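Local coordinates for uncharacterized protein (PDB 3CPG) that probably binds pyridoxal 5'-phosphate and takes part in keeping the level of this cofactor in balance, at residues A67-V72 and A95-S100; R23-G28 and I61-A66. All coordinates share one frame; numbering follows the deposited sequence.

Contact 1: residues A67-V72 and A95-S100; sequences AIDAGV and AERGFS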
loop_
_atom_site.group_PDB
_atom_site.type_symbol
_atom_site.label_atom_id
_atom_site.label_comp_id
_atom_site.label_asym_id
_atom_site.label_seq_id
_atom_site.Cartn_x
_atom_site.Cartn_y
_atom_site.Cartn_z
ATOM N N ALA A 67 -16.779 -2.084 0.320
ATOM C CA ALA A 67 -15.772 -1.948 -0.728
ATOM C C ALA A 67 -15.211 -3.314 -1.126
ATOM O O ALA A 67 -15.034 -3.604 -2.309
ATOM C CB ALA A 67 -14.644 -1.038 -0.256
ATOM N N ILE A 68 -14.926 -4.149 -0.138
ATOM C CA ILE A 68 -14.399 -5.477 -0.425
ATOM C C ILE A 68 -15.447 -6.298 -1.161
ATOM O O ILE A 68 -15.131 -6.994 -2.122
ATOM C CB ILE A 68 -13.955 -6.181 0.875
ATOM C CG1 ILE A 68 -12.624 -5.575 1.333
ATOM C CG2 ILE A 68 -13.821 -7.692 0.657
ATOM C CD1 ILE A 68 -12.232 -5.918 2.765
ATOM N N ASP A 69 -16.701 -6.201 -0.728
ATOM C CA ASP A 69 -17.760 -6.949 -1.389
ATOM C C ASP A 69 -17.938 -6.499 -2.835
ATOM O O ASP A 69 -18.408 -7.269 -3.677
ATOM C CB ASP A 69 -19.086 -6.799 -0.635
ATOM C CG ASP A 69 -19.134 -7.638 0.628
ATOM O OD1 ASP A 69 -18.501 -8.715 0.647
ATOM O OD2 ASP A 69 -19.817 -7.234 1.592
ATOM N N ALA A 70 -17.558 -5.255 -3.120
ATOM C CA ALA A 70 -17.691 -4.707 -4.468
ATOM C C ALA A 70 -16.525 -5.057 -5.384
ATOM O O ALA A 70 -16.556 -4.741 -6.574
ATOM C CB ALA A 70 -17.860 -3.198 -4.405
ATOM N N GLY A 71 -15.491 -5.690 -4.835
ATOM C CA GLY A 71 -14.359 -6.070 -5.663
ATOM C C GLY A 71 -12.972 -5.766 -5.128
ATOM O O GLY A 71 -11.979 -6.238 -5.694
ATOM N N VAL A 72 -12.884 -4.981 -4.058
ATOM C CA VAL A 72 -11.582 -4.646 -3.482
ATOM C C VAL A 72 -10.952 -5.873 -2.832
ATOM O O VAL A 72 -11.614 -6.595 -2.091
ATOM C CB VAL A 72 -11.711 -3.526 -2.432
ATOM C CG1 VAL A 72 -10.401 -3.372 -1.678
ATOM C CG2 VAL A 72 -12.080 -2.218 -3.123
ATOM N N ALA A 95 -13.362 -13.232 6.930
ATOM C CA ALA A 95 -13.372 -14.686 7.052
ATOM C C ALA A 95 -14.728 -15.244 6.631
ATOM O O ALA A 95 -14.811 -16.243 5.918
ATOM C CB ALA A 95 -13.059 -15.098 8.487
ATOM N N GLU A 96 -15.794 -14.595 7.083
ATOM C CA GLU A 96 -17.141 -15.031 6.737
ATOM C C GLU A 96 -17.358 -14.958 5.228
ATOM O O GLU A 96 -18.100 -15.760 4.653
ATOM C CB GLU A 96 -18.161 -14.160 7.469
ATOM C CG GLU A 96 -18.205 -14.438 8.959
ATOM C CD GLU A 96 -18.854 -13.325 9.751
ATOM O OE1 GLU A 96 -19.632 -12.543 9.165
ATOM O OE2 GLU A 96 -18.592 -13.240 10.968
ATOM N N ARG A 97 -16.702 -13.992 4.592
ATOM C CA ARG A 97 -16.800 -13.810 3.148
ATOM C C ARG A 97 -15.816 -14.701 2.393
ATOM O O ARG A 97 -15.677 -14.584 1.178
ATOM C CB ARG A 97 -16.541 -12.350 2.777
ATOM C CG ARG A 97 -17.676 -11.401 3.104
ATOM C CD ARG A 97 -18.900 -11.679 2.246
ATOM N NE ARG A 97 -19.796 -10.529 2.201
ATOM C CZ ARG A 97 -21.110 -10.591 2.389
ATOM N NH1 ARG A 97 -21.696 -11.755 2.644
ATOM N NH2 ARG A 97 -21.841 -9.487 2.321
ATOM N N GLY A 98 -15.127 -15.579 3.118
ATOM C CA GLY A 98 -14.187 -16.492 2.483
ATOM C C GLY A 98 -12.810 -15.935 2.169
ATOM O O GLY A 98 -12.114 -16.457 1.293
ATOM N N PHE A 99 -12.413 -14.885 2.883
ATOM C CA PHE A 99 -11.108 -14.259 2.674
ATOM C C PHE A 99 -10.262 -14.263 3.935
ATOM O O PHE A 99 -10.788 -14.181 5.044
ATOM C CB PHE A 99 -11.257 -12.785 2.274
ATOM C CG PHE A 99 -12.050 -12.555 1.026
ATOM C CD1 PHE A 99 -11.578 -12.989 -0.206
ATOM C CD2 PHE A 99 -13.263 -11.871 1.080
ATOM C CE1 PHE A 99 -12.300 -12.745 -1.369
ATOM C CE2 PHE A 99 -13.992 -11.622 -0.077
ATOM C CZ PHE A 99 -13.512 -12.057 -1.304
ATOM N N SER A 100 -8.948 -14.354 3.763
ATOM C CA SER A 100 -8.042 -14.267 4.898
ATOM C C SER A 100 -7.610 -12.803 4.807
ATOM O O SER A 100 -7.542 -12.248 3.712
ATOM C CB SER A 100 -6.846 -15.218 4.741
ATOM O OG SER A 100 -6.099 -14.953 3.571
#
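The backbones of Asp69 and Arg97 stay well apart, with 8.3 Å between their CA atoms, so side chains alone bridge the two segments. Each segment runs off the end of a helix. After helix 61-69 the chain turns at Gly71, and after helix 80-96 at Gly98. Both glycines have positive phi and close Schellman motifs; in the second, Gly98 N bonds to Ala95 O at 2.9 Å.

Arg97, the first residue past its helix, grips Asp69 side-on in a two-pronged salt bridge. NE of Arg97 lies 2.7 Å from OD1 of Asp69, on the syn side but tilted out of the carboxylate plane. NH2 of Arg97 reaches OD2 of Asp69 at 3.1 Å, and this bond is the straighter one, at 158°. The two flat groups are not coplanar: their planes stand 58° apart, and NH2 comes to OD2 from above the carboxylate plane. A bend at chi2 (-67°) folds the arginine chain as it crosses to the aspartate.

Beside the exposed salt bridge, CG2 of Ile68 meets CE2 of Phe99 obliquely at 4.0 Å. Ile115 of strand 113-119 and Cys94 touch both side chains. The arrangement ties helix 61-69 to the turn that follows helix 80-96 and leads into strand 99-101, on the outside of a TIM barrel.

Contact 2: residues R23-G28 and I61-A66; sequences REITDG and IGEIMA
Ile25 of helix 19-42 points its side chain at Glu63 and Ala66, one turn apart on helix 61-69. This is helix-on-helix packing at the outer layer of the TIM-barrel fold of the alanine racemase N-terminal family. The two short segments run in roughly the same direction, with a crossing angle of -38° and axes 9.4 Å apart at their closest.

The two branches of Ile25 divide the work. CD1 ends the longer branch and lies against the backbone and the base of Glu63, 3.6 Å from Glu63 O and 3.8 Å from Glu63 CB. CG2 is the shorter branch and meets the methyl CB of Ala66 at 4.0 Å. The extended branch, with chi2 at 178°, carries CD1 out to Glu63. With an alanine here, both CD1 and CG2 are gone, which would probably open a gap beside Ala66 and leave CB and CG of Glu63 without their apolar cover from helix 19-42.

Of the Glu63 side chain, CB and CG touch Ile25. Beyond CG its chain is extended, and its carboxylate is held by salt bridges from OE1 to Lys10 and from OE2 to Arg21. These two positive partners would be expected to favour the charged form of this buried acid. Ile17 also packs on Glu63 and Ala66.

Thr26, the next residue on helix 19-42, faces the carbonyl of Ala66 through a water. Its OG1 is hydrogen-bonded to Ala22 O in its own helix and is 4.4 Å from Ala66 O, too far for a direct bond. The water spans the interval. It donates one hydrogen to Thr26 OG1 at 2.8 Å and the other to Ala66 O at 2.7 Å.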
loop_
_atom_site.group_PDB
_atom_site.type_symbol
_atom_site.label_atom_id
_atom_site.label_comp_id
_atom_site.label_asym_id
_atom_site.label_seq_id
_atom_site.Cartn_x
_atom_site.Cartn_y
_atom_site.Cartn_z
ATOM N N ARG A 23 -24.489 1.556 -1.782
ATOM C CA ARG A 23 -24.543 1.753 -3.229
ATOM C C ARG A 23 -23.454 2.718 -3.690
ATOM O O ARG A 23 -22.803 2.484 -4.709
ATOM C CB ARG A 23 -25.912 2.295 -3.666
ATOM C CG ARG A 23 -27.065 1.309 -3.534
ATOM C CD ARG A 23 -28.260 1.735 -4.389
ATOM N NE ARG A 23 -28.831 3.017 -3.976
ATOM C CZ ARG A 23 -29.675 3.174 -2.959
ATOM N NH1 ARG A 23 -30.058 2.128 -2.239
ATOM N NH2 ARG A 23 -30.136 4.379 -2.659
ATOM N N GLU A 24 -23.258 3.799 -2.938
ATOM C CA GLU A 24 -22.242 4.791 -3.283
ATOM C C GLU A 24 -20.864 4.146 -3.346
ATOM O O GLU A 24 -20.106 4.362 -4.287
ATOM C CB GLU A 24 -22.203 5.914 -2.243
ATOM C CG GLU A 24 -23.506 6.677 -2.062
ATOM C CD GLU A 24 -23.376 7.807 -1.059
ATOM O OE1 GLU A 24 -22.801 7.577 0.028
ATOM O OE2 GLU A 24 -23.855 8.924 -1.350
ATOM N N ILE A 25 -20.542 3.360 -2.325
ATOM C CA ILE A 25 -19.246 2.695 -2.251
ATOM C C ILE A 25 -19.087 1.653 -3.352
ATOM O O ILE A 25 -18.011 1.513 -3.936
ATOM C CB ILE A 25 -19.059 2.044 -0.863
ATOM C CG1 ILE A 25 -19.044 3.143 0.200
ATOM C CG2 ILE A 25 -17.761 1.227 -0.810
ATOM C CD1 ILE A 25 -18.904 2.637 1.625
ATOM N N THR A 26 -20.163 0.933 -3.646
ATOM C CA THR A 26 -20.120 -0.088 -4.680
ATOM C C THR A 26 -19.851 0.549 -6.042
ATOM O O THR A 26 -19.027 0.054 -6.814
ATOM C CB THR A 26 -21.436 -0.882 -4.725
ATOM O OG1 THR A 26 -21.615 -1.575 -3.483
ATOM C CG2 THR A 26 -21.416 -1.889 -5.863
ATOM N N ASP A 27 -20.539 1.650 -6.330
ATOM C CA ASP A 27 -20.351 2.343 -7.600
ATOM C C ASP A 27 -18.955 2.952 -7.646
ATOM O O ASP A 27 -18.324 3.000 -8.703
ATOM C CB ASP A 27 -21.399 3.444 -7.782
ATOM C CG ASP A 27 -22.798 2.894 -7.974
ATOM O OD1 ASP A 27 -22.930 1.750 -8.454
ATOM O OD2 ASP A 27 -23.769 3.614 -7.664
ATOM N N GLY A 28 -18.483 3.414 -6.492
ATOM C CA GLY A 28 -17.153 3.997 -6.416
ATOM C C GLY A 28 -16.092 2.981 -6.789
ATOM O O GLY A 28 -15.186 3.271 -7.578
ATOM N N ILE A 61 -15.912 -0.259 9.609
ATOM C CA ILE A 61 -15.957 -1.637 9.129
ATOM C C ILE A 61 -17.043 -1.872 8.084
ATOM O O ILE A 61 -16.821 -2.575 7.095
ATOM C CB ILE A 61 -16.145 -2.613 10.318
ATOM C CG1 ILE A 61 -14.900 -2.566 11.205
ATOM C CG2 ILE A 61 -16.389 -4.031 9.817
ATOM C CD1 ILE A 61 -14.937 -3.507 12.404
ATOM N N GLY A 62 -18.215 -1.291 8.298
ATOM C CA GLY A 62 -19.289 -1.469 7.339
ATOM C C GLY A 62 -18.908 -0.921 5.975
ATOM O O GLY A 62 -19.156 -1.551 4.945
ATOM N N GLU A 63 -18.304 0.264 5.971
ATOM C CA GLU A 63 -17.880 0.911 4.733
ATOM C C GLU A 63 -16.803 0.097 4.019
ATOM O O GLU A 63 -16.864 -0.127 2.810
ATOM C CB GLU A 63 -17.329 2.309 5.034
ATOM C CG GLU A 63 -18.386 3.314 5.461
ATOM C CD GLU A 63 -17.791 4.666 5.816
ATOM O OE1 GLU A 63 -17.136 4.774 6.873
ATOM O OE2 GLU A 63 -17.974 5.621 5.032
ATOM N N ILE A 64 -15.800 -0.327 4.772
ATOM C CA ILE A 64 -14.707 -1.101 4.193
ATOM C C ILE A 64 -15.195 -2.414 3.597
ATOM O O ILE A 64 -14.774 -2.800 2.507
ATOM C CB ILE A 64 -13.621 -1.390 5.248
ATOM C CG1 ILE A 64 -13.052 -0.066 5.761
ATOM C CG2 ILE A 64 -12.516 -2.264 4.647
ATOM C CD1 ILE A 64 -12.097 -0.212 6.925
HETATM N N MSE A 65 -16.082 -3.105 4.306
HETATM C CA MSE A 65 -16.595 -4.368 3.797
HETATM C C MSE A 65 -17.459 -4.173 2.552
HETATM O O MSE A 65 -17.534 -5.055 1.698
HETATM C CB MSE A 65 -17.369 -5.107 4.895
HETATM C CG MSE A 65 -16.468 -5.588 6.057
HETATM SE SE MSE A 65 -14.942 -6.608 5.451
HETATM C CE MSE A 65 -15.868 -7.982 4.527
ATOM N N ALA A 66 -18.108 -3.019 2.440
ATOM C CA ALA A 66 -18.919 -2.757 1.258
ATOM C C ALA A 66 -17.954 -2.667 0.078
ATOM O O ALA A 66 -18.259 -3.117 -1.025
ATOM C CB ALA A 66 -19.701 -1.448 1.414
HETATM O O HOH W 1 -20.684 -3.709 -1.939
#

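In the fold
Helix 61-69 is common to both contacts. It meets helix 19-42 in contact 2, and in contact 1 Ile68 and Asp69 meet the turn and strand start that follow helix 80-96. The contact centres are 11 Å apart, and the two follow one another along the sequence, contact 2 first. They also touch directly. Ile25 CG2 packs 3.6 Å from Ala67 N, and Thr26 CA lies 3.9 Å from Ala70 CB. On the other flank, the CE methyl of selenomethionine Met65 is 4.1 Å from Arg97 CG. The side chain of Glu63 is about 10 Å from that of Lys57, the predicted cofactor-attachment lysine, which carries no cofactor here. Contact 1 lies away from that site.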